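Local coordinates for protein leucyl-tRNA synthetase (Giardia intestinalis, PDB 3PZ6) that probably charges tRNA(Leu) with leucine at the expense of ATP, the piece present here being the CP1 editing domain, whose class of domain deacylates mischarged tRNA, at residues 14-19 with 158-163; 67-72 with 145-150; 164-169 with 221-226. The protein carries 2 engineered substitutions. All coordinates share one frame; numbering follows the deposited sequence.

Contact 1: residues 14-19 with 158-163; sequences IKLELI and RAPLSP
Two backbone hydrogen bonds join Glu17 to Arg158 as an antiparallel hydrogen-bonded pair. Arg158 N donates to Glu17 O at 2.8 Å, in the plane of that carbonyl, while the return bond from Glu17 N to Arg158 O is longer, 3.2 Å. Beyond Arg158 the segment 158-163 is no longer strand, and Pro160, which has no N-H to offer, cannot donate the next backbone bond.

Around Pro160 the contacts are apolar. The Pro160 ring turns its CG to Ile14, whose CG2 lies 3.3 Å from it, and CD of the same ring lies 3.9 Å from Leu16 CD2. Leu16 has its CG beside the backbone N, anti to the carbonyl carbon (chi1 -56°); beyond it the CD2 branch also meets the Ala159 methyl. Branched and ring side chains suit this buried stretch, since they fill it without needing polar partners.

At the other end Ile19 and Arg158 cross at about a right angle. CG1 of the isoleucine sits over the centre of one guanidinium face, 4.1 Å above its plane, and its CG2 is 4.0 Å from NH1. The arginine chain, bent about CB-CG and CG-CD, brings its flat group over this aliphatic surface.

The charges are looser: Glu17 OE1 lies 4.5 Å from Arg158 NH2, beyond a salt bridge, and has a weak, long ion pair with Lys79. The join of strand 10-18 to the end of strand 156-158 therefore rests on main-chain bonds and apolar packing, with electrostatics probably a minor contribution.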
ATOM      1  N   ILE A  14       7.151  -2.995  -1.346  1.00 31.96           N
ATOM      2  CA  ILE A  14       6.828  -1.733  -1.996  1.00 30.52           C
ATOM      3  C   ILE A  14       7.005  -0.576  -1.022  1.00 28.46           C
ATOM      4  O   ILE A  14       6.488  -0.614   0.092  1.00 34.49           O
ATOM      5  CB  ILE A  14       5.391  -1.749  -2.584  1.00 29.62           C
ATOM      6  CG1 ILE A  14       5.206  -2.917  -3.561  1.00 27.73           C
ATOM      7  CG2 ILE A  14       5.059  -0.432  -3.269  1.00 26.16           C
ATOM      8  CD1 ILE A  14       6.060  -2.869  -4.832  1.00 29.08           C
ATOM      9  N   LYS A  15       7.747   0.443  -1.444  1.00 23.44           N
ATOM     10  CA  LYS A  15       7.989   1.611  -0.612  1.00 25.47           C
ATOM     11  C   LYS A  15       6.849   2.620  -0.736  1.00 36.88           C
ATOM     12  O   LYS A  15       6.803   3.419  -1.673  1.00 36.42           O
ATOM     13  CB  LYS A  15       9.331   2.258  -0.951  1.00 32.39           C
ATOM     14  CG  LYS A  15      10.539   1.492  -0.425  1.00 37.31           C
ATOM     15  CD  LYS A  15      11.829   1.923  -1.101  1.00 33.83           C
ATOM     16  CE  LYS A  15      12.359   3.243  -0.555  1.00 41.15           C
ATOM     17  NZ  LYS A  15      13.763   3.494  -1.006  1.00 46.80           N
ATOM     18  N   LEU A  16       5.923   2.562   0.213  1.00 33.31           N
ATOM     19  CA  LEU A  16       4.822   3.505   0.260  1.00 33.13           C
ATOM     20  C   LEU A  16       5.249   4.711   1.085  1.00 35.33           C
ATOM     21  O   LEU A  16       5.366   4.629   2.309  1.00 36.65           O
ATOM     22  CB  LEU A  16       3.576   2.843   0.847  1.00 29.10           C
ATOM     23  CG  LEU A  16       3.061   1.565   0.189  1.00 29.61           C
ATOM     24  CD1 LEU A  16       1.977   0.941   1.061  1.00 26.85           C
ATOM     25  CD2 LEU A  16       2.534   1.827  -1.218  1.00 27.10           C
ATOM     26  N   GLU A  17       5.495   5.829   0.409  1.00 35.17           N
ATOM     27  CA  GLU A  17       6.039   7.007   1.074  1.00 38.16           C
ATOM     28  C   GLU A  17       4.975   7.737   1.879  1.00 35.48           C
ATOM     29  O   GLU A  17       3.972   8.199   1.330  1.00 31.73           O
ATOM     30  CB  GLU A  17       6.689   7.963   0.068  1.00 37.05           C
ATOM     31  CG  GLU A  17       7.599   9.009   0.718  1.00 40.32           C
ATOM     32  CD  GLU A  17       8.098  10.079  -0.250  1.00 57.76           C
ATOM     33  OE1 GLU A  17       8.257  11.241   0.191  1.00 60.05           O
ATOM     34  OE2 GLU A  17       8.337   9.769  -1.440  1.00 56.50           O
ATOM     35  N   LEU A  18       5.202   7.832   3.182  1.00 31.05           N
ATOM     36  CA  LEU A  18       4.358   8.643   4.035  1.00 32.59           C
ATOM     37  C   LEU A  18       4.577  10.099   3.659  1.00 31.01           C
ATOM     38  O   LEU A  18       5.665  10.639   3.840  1.00 33.00           O
ATOM     39  CB  LEU A  18       4.682   8.400   5.508  1.00 32.84           C
ATOM     40  CG  LEU A  18       3.749   9.032   6.544  1.00 35.43           C
ATOM     41  CD1 LEU A  18       2.352   8.432   6.476  1.00 36.18           C
ATOM     42  CD2 LEU A  18       4.329   8.851   7.931  1.00 31.05           C
ATOM     43  N   ILE A  19       3.537  10.709   3.107  1.00 34.58           N
ATOM     44  CA  ILE A  19       3.595  12.073   2.597  1.00 32.95           C
ATOM     45  C   ILE A  19       3.943  13.070   3.696  1.00 33.77           C
ATOM     46  O   ILE A  19       3.340  13.071   4.762  1.00 35.63           O
ATOM     47  CB  ILE A  19       2.271  12.464   1.904  1.00 32.62           C
ATOM     48  CG1 ILE A  19       2.011  11.525   0.721  1.00 30.60           C
ATOM     49  CG2 ILE A  19       2.298  13.919   1.454  1.00 36.05           C
ATOM     50  CD1 ILE A  19       0.653  11.680   0.092  1.00 31.12           C
ATOM     51  N   ARG A 158       2.210   8.062  -0.809  1.00 31.91           N
ATOM     52  CA  ARG A 158       2.415   8.176  -2.243  1.00 27.38           C
ATOM     53  C   ARG A 158       2.700   6.758  -2.695  1.00 31.16           C
ATOM     54  O   ARG A 158       3.691   6.163  -2.271  1.00 41.82           O
ATOM     55  CB  ARG A 158       3.607   9.087  -2.537  1.00 32.02           C
ATOM     56  CG  ARG A 158       3.562   9.819  -3.888  1.00 53.58           C
ATOM     57  CD  ARG A 158       3.218  11.323  -3.735  1.00 57.67           C
ATOM     58  NE  ARG A 158       4.239  12.042  -2.960  1.00 65.48           N
ATOM     59  CZ  ARG A 158       4.088  13.249  -2.410  1.00 61.87           C
ATOM     60  NH1 ARG A 158       2.947  13.924  -2.541  1.00 41.95           N
ATOM     61  NH2 ARG A 158       5.092  13.780  -1.718  1.00 50.65           N
ATOM     62  N   ALA A 159       1.814   6.190  -3.507  1.00 27.57           N
ATOM     63  CA  ALA A 159       1.989   4.820  -3.970  1.00 24.02           C
ATOM     64  C   ALA A 159       2.680   4.766  -5.323  1.00 27.09           C
ATOM     65  O   ALA A 159       2.220   5.369  -6.291  1.00 35.67           O
ATOM     66  CB  ALA A 159       0.664   4.095  -4.028  1.00 24.39           C
ATOM     67  N   PRO A 160       3.790   4.028  -5.404  1.00 30.53           N
ATOM     68  CA  PRO A 160       4.488   3.919  -6.674  1.00 29.35           C
ATOM     69  C   PRO A 160       3.610   3.322  -7.777  1.00 32.22           C
ATOM     70  O   PRO A 160       2.782   2.444  -7.506  1.00 29.38           O
ATOM     71  CB  PRO A 160       5.654   2.983  -6.353  1.00 28.19           C
ATOM     72  CG  PRO A 160       5.264   2.278  -5.128  1.00 32.25           C
ATOM     73  CD  PRO A 160       4.418   3.208  -4.353  1.00 32.79           C
ATOM     74  N   LEU A 161       3.792   3.838  -8.997  1.00 35.16           N
ATOM     75  CA  LEU A 161       3.144   3.358 -10.232  1.00 29.88           C
ATOM     76  C   LEU A 161       1.648   3.645 -10.351  1.00 30.97           C
ATOM     77  O   LEU A 161       1.109   3.680 -11.461  1.00 32.73           O
ATOM     78  CB  LEU A 161       3.443   1.874 -10.472  1.00 33.99           C
ATOM     79  CG  LEU A 161       4.678   1.497 -11.304  1.00 37.90           C
ATOM     80  CD1 LEU A 161       5.846   2.483 -11.164  1.00 31.39           C
ATOM     81  CD2 LEU A 161       5.114   0.084 -10.947  1.00 32.15           C
ATOM     82  N   SER A 162       0.987   3.854  -9.217  1.00 31.82           N
ATOM     83  CA  SER A 162      -0.416   4.266  -9.181  1.00 27.95           C
ATOM     84  C   SER A 162      -0.605   5.672  -9.781  1.00 32.76           C
ATOM     85  O   SER A 162       0.222   6.565  -9.553  1.00 34.69           O
ATOM     86  CB  SER A 162      -0.923   4.236  -7.742  1.00 29.41           C
ATOM     87  OG  SER A 162      -2.302   4.544  -7.672  1.00 34.26           O
ATOM     88  N   PRO A 163      -1.667   5.863 -10.583  1.00 26.11           N
ATOM     89  CA  PRO A 163      -2.027   7.198 -11.062  1.00 30.35           C
ATOM     90  C   PRO A 163      -2.615   8.078  -9.962  1.00 29.79           C
ATOM     91  O   PRO A 163      -2.759   9.283 -10.154  1.00 28.61           O
ATOM     92  CB  PRO A 163      -3.097   6.914 -12.126  1.00 25.25           C
ATOM     93  CG  PRO A 163      -3.612   5.568 -11.797  1.00 24.05           C
ATOM     94  CD  PRO A 163      -2.450   4.814 -11.258  1.00 21.77           C
TER

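Contact 2: residues 67-72 with 145-150; sequences FDQLWE and SEISGS. Engineered in segment 145-150: Ser145 (natural residue Cys).
The carboxamide of Gln69 reaches from its helix to the strand holding Ser145, Glu146 and Ile147, and its NE2 does most of the touching. This nitrogen donates to the main-chain oxygen Glu146 O at 2.9 Å, with an N-H...O angle of 153°. The bond is fairly straight but not flat: the donor is tilted from the carbonyl plane, and the oxygen lies somewhat out of the amide plane of the glutamine. A second, weak bond runs from the same NE2 to Ser145 OG, at 3.2 Å. Glutamine suits the place because its chain is long enough to bridge helix and strand: CG is anti to the backbone N (chi1 -174°), and the chain stays extended beyond it.

The two elements belong to the alpha/beta body of the CP1 domain, in which helix 61-71 packs beside the mixed sheet. Strand 143-148, which pairs with strand 105-110 in that sheet, runs nearly antiparallel to the short helical segment, the axes at 164° and 9.6 Å apart at closest approach.

Ile147 crosses the glutamine obliquely. Its CD1 lies 3.5 Å from Gln69 NE2 and 3.9 Å from Gln69 OE1, an aliphatic methyl beside both polar ends of the amide. On the helix, Leu70 sends CD2 to within 3.7 Å of Ser145 OG, while its side chain also packs on Val75 and on Val80 of strand 79-86, an apolar setting that suits leucine. Ser145 is an engineered residue, cysteine in the natural protein; its hydroxyl projects between the backbone N and the carbonyl carbon, beside the leucine methyl as well as the glutamine nitrogen. Past Ile147 the strand gives way to a short helix with Ser148 at its N-cap position, and Asp151 of this helix touches the Gln69 side chain.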
ATOM      1  N   PHE A  67       5.438  12.113  12.172  1.00 38.66           N
ATOM      2  CA  PHE A  67       6.640  12.929  11.995  1.00 45.89           C
ATOM      3  C   PHE A  67       7.077  13.603  13.297  1.00 47.76           C
ATOM      4  O   PHE A  67       8.251  13.549  13.655  1.00 50.35           O
ATOM      5  CB  PHE A  67       6.467  13.964  10.871  1.00 40.80           C
ATOM      6  CG  PHE A  67       6.543  13.381   9.483  1.00 33.06           C
ATOM      7  CD1 PHE A  67       7.710  12.784   9.024  1.00 34.96           C
ATOM      8  CD2 PHE A  67       5.453  13.447   8.626  1.00 34.74           C
ATOM      9  CE1 PHE A  67       7.778  12.244   7.740  1.00 33.74           C
ATOM     10  CE2 PHE A  67       5.514  12.909   7.345  1.00 33.69           C
ATOM     11  CZ  PHE A  67       6.677  12.309   6.901  1.00 25.81           C
ATOM     12  N   ASP A  68       6.129  14.211  14.008  1.00 45.49           N
ATOM     13  CA  ASP A  68       6.412  14.846  15.299  1.00 47.05           C
ATOM     14  C   ASP A  68       7.087  13.888  16.278  1.00 52.54           C
ATOM     15  O   ASP A  68       8.005  14.277  17.002  1.00 59.39           O
ATOM     16  CB  ASP A  68       5.135  15.420  15.918  1.00 49.09           C
ATOM     17  CG  ASP A  68       4.724  16.745  15.296  1.00 58.99           C
ATOM     18  OD1 ASP A  68       5.402  17.201  14.346  1.00 60.72           O
ATOM     19  OD2 ASP A  68       3.721  17.335  15.756  1.00 63.50           O
ATOM     20  N   GLN A  69       6.629  12.639  16.279  1.00 52.35           N
ATOM     21  CA  GLN A  69       7.183  11.588  17.123  1.00 48.32           C
ATOM     22  C   GLN A  69       8.576  11.177  16.646  1.00 55.78           C
ATOM     23  O   GLN A  69       9.462  10.916  17.458  1.00 59.72           O
ATOM     24  CB  GLN A  69       6.242  10.382  17.127  1.00 49.61           C
ATOM     25  CG  GLN A  69       6.629   9.263  18.076  1.00 57.87           C
ATOM     26  CD  GLN A  69       6.005   7.935  17.687  1.00 64.51           C
ATOM     27  OE1 GLN A  69       4.792   7.838  17.462  1.00 56.09           O
ATOM     28  NE2 GLN A  69       6.835   6.900  17.608  1.00 58.36           N
ATOM     29  N   LEU A  70       8.768  11.125  15.330  1.00 53.53           N
ATOM     30  CA  LEU A  70      10.071  10.787  14.754  1.00 59.13           C
ATOM     31  C   LEU A  70      11.106  11.886  15.024  1.00 62.40           C
ATOM     32  O   LEU A  70      12.277  11.603  15.279  1.00 60.97           O
ATOM     33  CB  LEU A  70       9.947  10.497  13.255  1.00 53.19           C
ATOM     34  CG  LEU A  70       9.121   9.269  12.842  1.00 53.22           C
ATOM     35  CD1 LEU A  70       8.972   9.189  11.329  1.00 43.29           C
ATOM     36  CD2 LEU A  70       9.703   7.969  13.395  1.00 51.14           C
ATOM     37  N   TRP A  71      10.649  13.135  14.968  1.00 62.42           N
ATOM     38  CA  TRP A  71      11.428  14.303  15.360  1.00 66.31           C
ATOM     39  C   TRP A  71      11.953  14.141  16.791  1.00 70.03           C
ATOM     40  O   TRP A  71      13.154  14.280  17.034  1.00 73.19           O
ATOM     41  CB  TRP A  71      10.540  15.542  15.247  1.00 70.79           C
ATOM     42  CG  TRP A  71      11.212  16.867  15.480  1.00 84.21           C
ATOM     43  CD1 TRP A  71      11.492  17.447  16.688  1.00 79.21           C
ATOM     44  CD2 TRP A  71      11.642  17.799  14.476  1.00 91.56           C
ATOM     45  NE1 TRP A  71      12.085  18.672  16.496  1.00 87.45           N
ATOM     46  CE2 TRP A  71      12.189  18.915  15.151  1.00 88.10           C
ATOM     47  CE3 TRP A  71      11.624  17.798  13.070  1.00 92.80           C
ATOM     48  CZ2 TRP A  71      12.716  20.021  14.469  1.00 91.07           C
ATOM     49  CZ3 TRP A  71      12.149  18.898  12.392  1.00 90.40           C
ATOM     50  CH2 TRP A  71      12.687  19.994  13.095  1.00 92.03           C
ATOM     51  N   GLU A  72      11.053  13.822  17.723  1.00 66.39           N
ATOM     52  CA  GLU A  72      11.406  13.617  19.134  1.00 68.45           C
ATOM     53  C   GLU A  72      12.134  12.283  19.380  1.00 73.22           C
ATOM     54  O   GLU A  72      12.137  11.750  20.497  1.00 72.64           O
ATOM     55  CB  GLU A  72      10.161  13.736  20.018  1.00 61.83           C
ATOM     56  N   SER A 145      11.834   4.342  16.871  1.00 48.28           N
ATOM     57  CA  SER A 145      10.696   4.392  17.785  1.00 48.09           C
ATOM     58  C   SER A 145       9.599   3.445  17.314  1.00 51.11           C
ATOM     59  O   SER A 145       9.615   2.965  16.172  1.00 50.33           O
ATOM     60  CB  SER A 145      10.153   5.819  17.954  1.00 49.76           C
ATOM     61  OG  SER A 145       9.838   6.432  16.712  1.00 56.47           O
ATOM     62  N   GLU A 146       8.664   3.168  18.214  1.00 46.15           N
ATOM     63  CA  GLU A 146       7.586   2.229  17.966  1.00 45.66           C
ATOM     64  C   GLU A 146       6.415   2.969  17.335  1.00 41.46           C
ATOM     65  O   GLU A 146       6.125   4.107  17.711  1.00 45.04           O
ATOM     66  CB  GLU A 146       7.166   1.596  19.290  1.00 52.20           C
ATOM     67  CG  GLU A 146       6.390   0.312  19.180  1.00 51.24           C
ATOM     68  CD  GLU A 146       6.052  -0.255  20.541  1.00 63.32           C
ATOM     69  OE1 GLU A 146       6.951  -0.834  21.189  1.00 61.66           O
ATOM     70  OE2 GLU A 146       4.879  -0.133  20.964  1.00 74.55           O
ATOM     71  N   ILE A 147       5.764   2.332  16.365  1.00 36.02           N
ATOM     72  CA  ILE A 147       4.581   2.900  15.720  1.00 37.77           C
ATOM     73  C   ILE A 147       3.432   1.898  15.822  1.00 36.17           C
ATOM     74  O   ILE A 147       3.561   0.764  15.365  1.00 36.10           O
ATOM     75  CB  ILE A 147       4.837   3.241  14.219  1.00 36.66           C
ATOM     76  CG1 ILE A 147       6.051   4.166  14.039  1.00 35.00           C
ATOM     77  CG2 ILE A 147       3.594   3.847  13.576  1.00 30.55           C
ATOM     78  CD1 ILE A 147       5.840   5.614  14.489  1.00 39.85           C
ATOM     79  N   SER A 148       2.316   2.306  16.421  1.00 29.67           N
ATOM     80  CA  SER A 148       1.135   1.439  16.464  1.00 33.60           C
ATOM     81  C   SER A 148       0.299   1.555  15.186  1.00 30.18           C
ATOM     82  O   SER A 148       0.401   2.542  14.461  1.00 30.97           O
ATOM     83  CB  SER A 148       0.273   1.717  17.706  1.00 31.65           C
ATOM     84  OG  SER A 148      -0.232   3.036  17.713  1.00 28.76           O
ATOM     85  N   GLY A 149      -0.517   0.537  14.915  1.00 29.01           N
ATOM     86  CA  GLY A 149      -1.455   0.569  13.794  1.00 26.82           C
ATOM     87  C   GLY A 149      -2.369   1.777  13.858  1.00 27.81           C
ATOM     88  O   GLY A 149      -2.628   2.427  12.842  1.00 32.30           O
ATOM     89  N   SER A 150      -2.845   2.073  15.067  1.00 28.51           N
ATOM     90  CA  SER A 150      -3.638   3.264  15.358  1.00 28.70           C
ATOM     91  C   SER A 150      -3.047   4.552  14.784  1.00 29.76           C
ATOM     92  O   SER A 150      -3.773   5.371  14.221  1.00 29.33           O
ATOM     93  CB  SER A 150      -3.808   3.419  16.868  1.00 29.57           C
ATOM     94  OG  SER A 150      -4.977   2.761  17.299  1.00 39.51           O
TER

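Contact 3: residues 164-169 with 221-226; sequences YEQIFV and EPYSPL
Tyr164 OH donates to the backbone oxygen Ser224 O at 2.8 Å, arriving in the carbonyl plane on a lone pair. The acceptor in turn lies at the edge of the Tyr164 ring, near its plane, so the phenol is held at its tip.

Tyr223 covers one face of this ring. The pair is T-shaped: the edge of Tyr223 points at the face of Tyr164, with centroids 5.2 Å apart and planes at 74°. Tyr223 CD1 stands 3.6 Å above the Tyr164 plane, toward its rim, and Tyr223 CB adds a CH-pi contact over the same ring. The far end of the Tyr223 ring lies against Gln166 and Phe168. Tyrosine fits here because its ring supplies the apolar edge and its hydroxyl a polar end: Gln166 NE2 makes a weak bond to Tyr223 OH at 3.5 Å, and this oxygen lies at the edge of the Phe168 ring, 3.5 Å from Phe168 CE2. Leucine supplies apolar bulk at the phenol end, where Leu226 CD2 lies 3.6 Å from Tyr164 CE2.

The loop 221-226, between helix 216-219 and strand 229-230, thus packs against both the approach to strand 167-171 and its first residues. That strand pairs with strands 156-158 and 97-100, and Phe168 also touches Met219 of helix 216-219.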
ATOM      1  N   TYR A 164      -2.968   7.483  -8.828  1.00 27.07           N
ATOM      2  CA  TYR A 164      -3.479   8.256  -7.703  1.00 31.70           C
ATOM      3  C   TYR A 164      -2.349   9.028  -7.024  1.00 30.44           C
ATOM      4  O   TYR A 164      -1.301   8.460  -6.721  1.00 29.50           O
ATOM      5  CB  TYR A 164      -4.194   7.341  -6.706  1.00 27.99           C
ATOM      6  CG  TYR A 164      -5.505   6.783  -7.219  1.00 27.11           C
ATOM      7  CD1 TYR A 164      -6.526   7.634  -7.651  1.00 25.30           C
ATOM      8  CD2 TYR A 164      -5.730   5.408  -7.265  1.00 20.32           C
ATOM      9  CE1 TYR A 164      -7.736   7.132  -8.117  1.00 23.95           C
ATOM     10  CE2 TYR A 164      -6.938   4.895  -7.724  1.00 23.90           C
ATOM     11  CZ  TYR A 164      -7.938   5.761  -8.155  1.00 25.75           C
ATOM     12  OH  TYR A 164      -9.146   5.263  -8.615  1.00 26.75           O
ATOM     13  N   GLU A 165      -2.556  10.322  -6.809  1.00 30.08           N
ATOM     14  CA  GLU A 165      -1.508  11.188  -6.258  1.00 27.47           C
ATOM     15  C   GLU A 165      -1.225  10.882  -4.783  1.00 35.55           C
ATOM     16  O   GLU A 165      -0.125  11.147  -4.277  1.00 40.21           O
ATOM     17  CB  GLU A 165      -1.828  12.671  -6.499  1.00 27.95           C
ATOM     18  CG  GLU A 165      -3.063  13.246  -5.785  1.00 37.32           C
ATOM     19  CD  GLU A 165      -4.424  12.747  -6.315  1.00 45.44           C
ATOM     20  OE1 GLU A 165      -5.459  13.307  -5.886  1.00 48.56           O
ATOM     21  OE2 GLU A 165      -4.481  11.800  -7.138  1.00 42.16           O
ATOM     22  N   GLN A 166      -2.224  10.316  -4.107  1.00 33.10           N
ATOM     23  CA  GLN A 166      -2.062   9.761  -2.769  1.00 29.08           C
ATOM     24  C   GLN A 166      -3.136   8.717  -2.513  1.00 24.74           C
ATOM     25  O   GLN A 166      -4.147   8.688  -3.196  1.00 26.48           O
ATOM     26  CB  GLN A 166      -2.123  10.854  -1.696  1.00 34.10           C
ATOM     27  CG  GLN A 166      -3.502  11.468  -1.448  1.00 28.90           C
ATOM     28  CD  GLN A 166      -3.770  12.642  -2.357  1.00 32.95           C
ATOM     29  OE1 GLN A 166      -2.928  13.531  -2.501  1.00 36.64           O
ATOM     30  NE2 GLN A 166      -4.939  12.653  -2.984  1.00 33.56           N
ATOM     31  N   ILE A 167      -2.905   7.860  -1.526  1.00 27.64           N
ATOM     32  CA  ILE A 167      -3.919   6.904  -1.073  1.00 21.55           C
ATOM     33  C   ILE A 167      -3.917   6.833   0.449  1.00 21.06           C
ATOM     34  O   ILE A 167      -3.000   7.331   1.086  1.00 21.95           O
ATOM     35  CB  ILE A 167      -3.728   5.492  -1.695  1.00 20.25           C
ATOM     36  CG1 ILE A 167      -2.318   4.956  -1.429  1.00 20.01           C
ATOM     37  CG2 ILE A 167      -4.051   5.509  -3.190  1.00 20.32           C
ATOM     38  CD1 ILE A 167      -2.062   3.555  -1.996  1.00 21.84           C
ATOM     39  N   PHE A 168      -4.938   6.209   1.023  1.00 18.60           N
ATOM     40  CA  PHE A 168      -5.058   6.121   2.468  1.00 19.65           C
ATOM     41  C   PHE A 168      -4.700   4.746   3.031  1.00 20.94           C
ATOM     42  O   PHE A 168      -4.950   3.719   2.412  1.00 22.31           O
ATOM     43  CB  PHE A 168      -6.469   6.515   2.902  1.00 18.35           C
ATOM     44  CG  PHE A 168      -6.739   7.981   2.804  1.00 23.03           C
ATOM     45  CD1 PHE A 168      -6.608   8.795   3.923  1.00 25.39           C
ATOM     46  CD2 PHE A 168      -7.122   8.557   1.597  1.00 21.83           C
ATOM     47  CE1 PHE A 168      -6.857  10.162   3.840  1.00 28.35           C
ATOM     48  CE2 PHE A 168      -7.362   9.924   1.506  1.00 22.45           C
ATOM     49  CZ  PHE A 168      -7.236  10.727   2.628  1.00 27.36           C
ATOM     50  N   VAL A 169      -4.108   4.748   4.218  1.00 20.99           N
ATOM     51  CA  VAL A 169      -3.828   3.531   4.954  1.00 22.92           C
ATOM     52  C   VAL A 169      -5.122   3.098   5.635  1.00 23.16           C
ATOM     53  O   VAL A 169      -5.680   3.842   6.433  1.00 23.25           O
ATOM     54  CB  VAL A 169      -2.749   3.777   6.040  1.00 26.53           C
ATOM     55  CG1 VAL A 169      -2.544   2.530   6.887  1.00 23.19           C
ATOM     56  CG2 VAL A 169      -1.442   4.236   5.420  1.00 19.23           C
ATOM     57  N   GLU A 221     -14.163   6.741  -1.934  1.00 21.63           N
ATOM     58  CA  GLU A 221     -14.928   7.135  -3.124  1.00 21.73           C
ATOM     59  C   GLU A 221     -14.107   7.697  -4.296  1.00 24.35           C
ATOM     60  O   GLU A 221     -14.418   7.399  -5.446  1.00 27.82           O
ATOM     61  CB  GLU A 221     -16.052   8.101  -2.746  1.00 25.87           C
ATOM     62  CG  GLU A 221     -17.258   7.397  -2.115  1.00 33.62           C
ATOM     63  CD  GLU A 221     -18.320   8.353  -1.580  1.00 43.67           C
ATOM     64  OE1 GLU A 221     -18.318   9.555  -1.963  1.00 44.99           O
ATOM     65  OE2 GLU A 221     -19.163   7.888  -0.772  1.00 32.85           O
ATOM     66  N   PRO A 222     -13.057   8.504  -4.017  1.00 25.61           N
ATOM     67  CA  PRO A 222     -12.233   8.948  -5.147  1.00 27.22           C
ATOM     68  C   PRO A 222     -11.228   7.902  -5.651  1.00 28.07           C
ATOM     69  O   PRO A 222     -10.554   8.141  -6.651  1.00 35.11           O
ATOM     70  CB  PRO A 222     -11.480  10.166  -4.585  1.00 27.23           C
ATOM     71  CG  PRO A 222     -11.995  10.382  -3.197  1.00 24.11           C
ATOM     72  CD  PRO A 222     -12.601   9.110  -2.753  1.00 24.38           C
ATOM     73  N   TYR A 223     -11.122   6.762  -4.973  1.00 24.98           N
ATOM     74  CA  TYR A 223     -10.152   5.734  -5.358  1.00 23.13           C
ATOM     75  C   TYR A 223     -10.849   4.440  -5.751  1.00 24.59           C
ATOM     76  O   TYR A 223     -10.767   3.425  -5.057  1.00 30.44           O
ATOM     77  CB  TYR A 223      -9.137   5.504  -4.235  1.00 21.49           C
ATOM     78  CG  TYR A 223      -8.654   6.793  -3.622  1.00 24.73           C
ATOM     79  CD1 TYR A 223      -7.600   7.504  -4.194  1.00 24.26           C
ATOM     80  CD2 TYR A 223      -9.271   7.319  -2.483  1.00 21.18           C
ATOM     81  CE1 TYR A 223      -7.171   8.699  -3.643  1.00 26.58           C
ATOM     82  CE2 TYR A 223      -8.850   8.514  -1.929  1.00 21.01           C
ATOM     83  CZ  TYR A 223      -7.801   9.200  -2.511  1.00 26.19           C
ATOM     84  OH  TYR A 223      -7.377  10.390  -1.966  1.00 30.47           O
ATOM     85  N   SER A 224     -11.553   4.481  -6.868  1.00 26.54           N
ATOM     86  CA  SER A 224     -12.255   3.307  -7.353  1.00 27.67           C
ATOM     87  C   SER A 224     -11.262   2.317  -7.961  1.00 28.23           C
ATOM     88  O   SER A 224     -10.199   2.724  -8.444  1.00 27.21           O
ATOM     89  CB  SER A 224     -13.269   3.716  -8.408  1.00 29.38           C
ATOM     90  OG  SER A 224     -12.585   4.174  -9.564  1.00 37.14           O
ATOM     91  N   PRO A 225     -11.614   1.016  -7.957  1.00 26.75           N
ATOM     92  CA  PRO A 225     -10.777  -0.007  -8.589  1.00 21.65           C
ATOM     93  C   PRO A 225     -10.434   0.366 -10.026  1.00 21.38           C
ATOM     94  O   PRO A 225     -11.224   1.029 -10.696  1.00 25.22           O
ATOM     95  CB  PRO A 225     -11.669  -1.241  -8.568  1.00 25.45           C
ATOM     96  CG  PRO A 225     -12.543  -1.041  -7.384  1.00 25.80           C
ATOM     97  CD  PRO A 225     -12.817   0.434  -7.334  1.00 24.89           C
ATOM     98  N   LEU A 226      -9.259  -0.046 -10.482  1.00 20.31           N
ATOM     99  CA  LEU A 226      -8.779   0.324 -11.807  1.00 22.10           C
ATOM    100  C   LEU A 226      -8.699  -0.866 -12.765  1.00 23.98           C
ATOM    101  O   LEU A 226      -8.269  -1.944 -12.360  1.00 25.50           O
ATOM    102  CB  LEU A 226      -7.403   0.984 -11.682  1.00 23.74           C
ATOM    103  CG  LEU A 226      -7.277   2.509 -11.555  1.00 25.75           C
ATOM    104  CD1 LEU A 226      -8.565   3.229 -11.163  1.00 21.22           C
ATOM    105  CD2 LEU A 226      -6.142   2.855 -10.605  1.00 22.28           C
TER

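Overall arrangement
From the N terminus, strand 10-18 runs into contact 1, which closes a long loop on residues 158-163. Contact 2, nested inside it, closes a shorter loop between helix 61-71 and strand 143-148. Contact 3 follows in series: the chain leaves 158-163 directly into 164-169, and a later loop, 221-226, returns to it. Contacts 1 and 3 touch, their centres about 11 Å apart, with Ile19 against Gln166 and Ala159 against Ile167. Contact 2 meets contact 1 through Phe67 beside Leu18 and Ile19, but does not touch contact 3. All three reach the same mixed sheet, tying a helix and two loops to it.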